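Extracellular fatty acid-binding protein (Gallus gallus, PDB 3SAO) sequesters bacterial ferric siderophores as an antibacterial lipocalin and binds lysophosphatidic acid and long-chain fatty acids. Local coordinates at the (2R)-2-hydroxy-3-(phosphonooxy)propyl tetradecanoate site. Residues are numbered along the deposited sequence; one frame, centred on the assembly and turned at random.

The (2R)-2-hydroxy-3-(phosphonooxy)propyl tetradecanoate site. Residues 8, 38, 48, 50, 65, 75, 82, 84, 86, 91, 95, 97, 99, 112, 114. With NKN ((2R)-2-hydroxy-3-(phosphonooxy)propyl tetradecanoate), chain B.
The Tyr114 ring turns one face to the ester of the lysophosphatidic acid NKN. The ester oxygen NKN OAJ sits over the Tyr114 ring centre, 4.0 Å above its plane. Phosphate oxygen OAD lies in plane at the edge of the same ring, on the hydroxyl side. The modelled Tyr114 OH to OAD distance is too short to be read as a bond. Phe65 has the ligand's glycerol hydroxyl OAY above the rim of one face, and Lys82 CD meets its edge in plane. Val48 CG1 covers part of one face of Tyr50, 3.4 Å above the plane and toward the rim. The Arg112 guanidinium has Ala99 CB at its edge, in plane.

This is the ligand pocket of the lipocalin beta-barrel, and the protein hides nearly all of the modelled part of NKN. The acyl chain beyond CAO is not modelled. Basic side chains grip the phosphate. Lys82 has CG anti to the backbone N (chi1 178°), and its chain stays extended to the tip. Lys82 NZ forms a salt bridge and hydrogen bond to NKN OAA at 2.6 Å. Arg112 is extended from CG to NE, then turns at chi4 (86°). Arg112 NH1 donates to NKN OAB at 2.9 Å in a second salt bridge. NKN OAB lies 33° out of the guanidinium plane, and the bond is bent. Tyr50 points its hydroxyl tip at the phosphate, with Tyr50 OH 3.2 Å from NKN OAA. The two cations probably offset the phosphate charge. Lys82 and Arg112 also bind enterobactin, so both ligand classes share this basic end.

The acyl end is mostly apolar. Ile97 lies alongside the ligand, with CG2 near the phosphate and CD1 near the ester. Val86, Tyr91 and Tyr75 border the modelled part of the acyl chain, Tyr75 with its hydroxyl and Tyr91 with ring carbon CE1. Ile38 CD1 touches the carbonyl carbon NKN CAK at 3.5 Å. Val8 CG1 is anti to the backbone N, and this methyl packs 3.7 Å from acyl carbon NKN CAL.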
# COMPACT_ATOMS: atom_id res chain seq x y z
N VAL A 8 -11.89 -8.21 3.96
CA VAL A 8 -10.59 -7.60 3.70
C VAL A 8 -9.48 -8.01 4.71
O VAL A 8 -8.29 -7.71 4.50
CB VAL A 8 -10.78 -6.05 3.58
CG1 VAL A 8 -9.53 -5.30 3.99
CG2 VAL A 8 -11.18 -5.68 2.13
N ILE A 38 -3.79 -6.97 7.18
CA ILE A 38 -4.82 -6.07 7.70
C ILE A 38 -5.60 -6.77 8.79
O ILE A 38 -6.07 -7.91 8.55
CB ILE A 38 -5.80 -5.67 6.56
CG1 ILE A 38 -5.07 -4.98 5.42
CG2 ILE A 38 -6.89 -4.77 7.11
CD1 ILE A 38 -6.00 -4.53 4.29
N VAL A 48 -2.61 -1.96 9.85
CA VAL A 48 -1.87 -2.59 8.78
C VAL A 48 -0.44 -2.90 9.24
O VAL A 48 0.28 -2.01 9.73
CB VAL A 48 -1.85 -1.73 7.51
CG1 VAL A 48 -1.22 -2.54 6.33
CG2 VAL A 48 -3.23 -1.20 7.21
N TYR A 50 3.24 -4.11 7.85
CA TYR A 50 3.94 -4.15 6.58
C TYR A 50 5.30 -4.83 6.77
O TYR A 50 5.87 -4.78 7.87
CB TYR A 50 4.24 -2.74 6.10
CG TYR A 50 3.06 -1.82 6.00
CD1 TYR A 50 2.34 -1.71 4.83
CD2 TYR A 50 2.71 -0.99 7.06
CE1 TYR A 50 1.29 -0.79 4.70
CE2 TYR A 50 1.65 -0.08 6.94
CZ TYR A 50 0.96 0.03 5.76
OH TYR A 50 -0.10 0.90 5.64
N PHE A 65 -5.21 2.94 11.21
CA PHE A 65 -6.09 3.89 10.57
C PHE A 65 -7.48 3.84 11.15
O PHE A 65 -8.05 2.78 11.41
CB PHE A 65 -6.18 3.58 9.08
CG PHE A 65 -4.91 3.74 8.37
CD1 PHE A 65 -4.57 4.97 7.80
CD2 PHE A 65 -4.04 2.67 8.21
CE1 PHE A 65 -3.36 5.12 7.17
CE2 PHE A 65 -2.87 2.81 7.51
CZ PHE A 65 -2.51 4.06 7.03
N TYR A 75 -9.75 6.94 5.55
CA TYR A 75 -9.21 6.58 6.84
C TYR A 75 -7.98 7.43 7.12
O TYR A 75 -7.32 7.88 6.19
CB TYR A 75 -8.80 5.12 6.89
CG TYR A 75 -9.89 4.12 6.68
CD1 TYR A 75 -10.29 3.30 7.70
CD2 TYR A 75 -10.47 3.94 5.42
CE1 TYR A 75 -11.27 2.37 7.52
CE2 TYR A 75 -11.46 3.03 5.23
CZ TYR A 75 -11.85 2.23 6.28
OH TYR A 75 -12.83 1.28 6.12
N LYS A 82 -1.28 10.71 8.01
CA LYS A 82 -1.48 10.06 6.73
C LYS A 82 -2.96 9.80 6.57
O LYS A 82 -3.63 9.28 7.48
CB LYS A 82 -0.65 8.77 6.65
CG LYS A 82 -0.81 7.99 5.37
CD LYS A 82 -0.01 6.68 5.49
CE LYS A 82 0.28 6.07 4.15
NZ LYS A 82 1.06 4.81 4.30
N VAL A 84 -5.74 8.04 3.91
CA VAL A 84 -5.87 7.07 2.82
C VAL A 84 -7.30 6.97 2.33
O VAL A 84 -8.24 6.97 3.11
CB VAL A 84 -5.38 5.67 3.23
CG1 VAL A 84 -3.90 5.71 3.52
CG2 VAL A 84 -6.11 5.18 4.47
N VAL A 86 -9.86 4.90 -0.43
CA VAL A 86 -10.06 3.74 -1.25
C VAL A 86 -10.75 4.27 -2.50
O VAL A 86 -11.88 4.79 -2.44
CB VAL A 86 -10.93 2.66 -0.57
CG1 VAL A 86 -11.04 1.43 -1.45
CG2 VAL A 86 -10.38 2.27 0.81
N TYR A 91 -13.12 -5.73 -2.68
CA TYR A 91 -13.15 -6.18 -1.27
C TYR A 91 -12.70 -7.61 -1.11
O TYR A 91 -12.94 -8.20 -0.06
CB TYR A 91 -14.53 -6.01 -0.61
CG TYR A 91 -14.90 -4.57 -0.35
CD1 TYR A 91 -14.27 -3.85 0.66
CD2 TYR A 91 -15.84 -3.92 -1.14
CE1 TYR A 91 -14.57 -2.51 0.87
CE2 TYR A 91 -16.15 -2.59 -0.93
CZ TYR A 91 -15.51 -1.89 0.07
OH TYR A 91 -15.84 -0.57 0.28
N ALA A 95 -7.34 -3.67 -4.37
CA ALA A 95 -7.83 -2.36 -4.00
C ALA A 95 -6.84 -1.29 -4.49
O ALA A 95 -5.63 -1.48 -4.40
CB ALA A 95 -7.99 -2.22 -2.51
N ILE A 97 -5.63 2.47 -3.65
CA ILE A 97 -5.59 3.34 -2.47
C ILE A 97 -4.83 4.59 -2.84
O ILE A 97 -3.74 4.53 -3.44
CB ILE A 97 -4.80 2.68 -1.28
CG1 ILE A 97 -5.40 1.34 -0.92
CG2 ILE A 97 -4.78 3.62 -0.05
CD1 ILE A 97 -6.81 1.41 -0.54
N ALA A 99 -2.97 7.74 -1.09
CA ALA A 99 -2.44 8.18 0.20
C ALA A 99 -1.89 9.60 0.13
O ALA A 99 -1.20 9.96 -0.81
CB ALA A 99 -1.34 7.25 0.64
N ARG A 112 -1.26 3.41 -4.41
CA ARG A 112 -0.82 2.03 -4.23
C ARG A 112 -1.88 1.00 -4.73
O ARG A 112 -3.06 1.20 -4.61
CB ARG A 112 -0.50 1.77 -2.77
CG ARG A 112 0.52 2.68 -2.16
CD ARG A 112 0.84 2.26 -0.74
NE ARG A 112 2.07 2.91 -0.30
CZ ARG A 112 2.14 4.12 0.23
NH1 ARG A 112 1.04 4.82 0.46
NH2 ARG A 112 3.32 4.64 0.51
N TYR A 114 -3.07 -2.70 -3.93
CA TYR A 114 -3.11 -3.90 -3.13
C TYR A 114 -3.67 -5.07 -3.96
O TYR A 114 -4.66 -4.92 -4.66
CB TYR A 114 -3.99 -3.68 -1.89
CG TYR A 114 -3.31 -2.94 -0.77
CD1 TYR A 114 -3.05 -3.57 0.45
CD2 TYR A 114 -2.95 -1.62 -0.90
CE1 TYR A 114 -2.41 -2.91 1.49
CE2 TYR A 114 -2.29 -0.94 0.16
CZ TYR A 114 -2.03 -1.61 1.34
OH TYR A 114 -1.36 -1.01 2.37
OAA NKN B . -1.04 3.36 3.84
OAB NKN B . -1.41 3.55 1.50
PAC NKN B . -1.45 2.57 2.64
OAD NKN B . -0.69 1.28 2.42
OAE NKN B . -6.80 -3.06 1.24
OAF NKN B . -2.97 2.13 2.82
CAG NKN B . -3.48 1.16 3.75
CAH NKN B . -4.92 0.79 3.41
CAI NKN B . -5.25 -0.71 3.30
OAJ NKN B . -6.07 -0.99 2.15
CAK NKN B . -7.02 -2.10 1.98
CAL NKN B . -8.35 -2.04 2.68
CAM NKN B . -9.46 -2.06 1.63
CAN NKN B . -10.81 -1.66 2.21
CAO NKN B . -10.70 -1.16 3.65
OAY NKN B . -5.73 1.33 4.46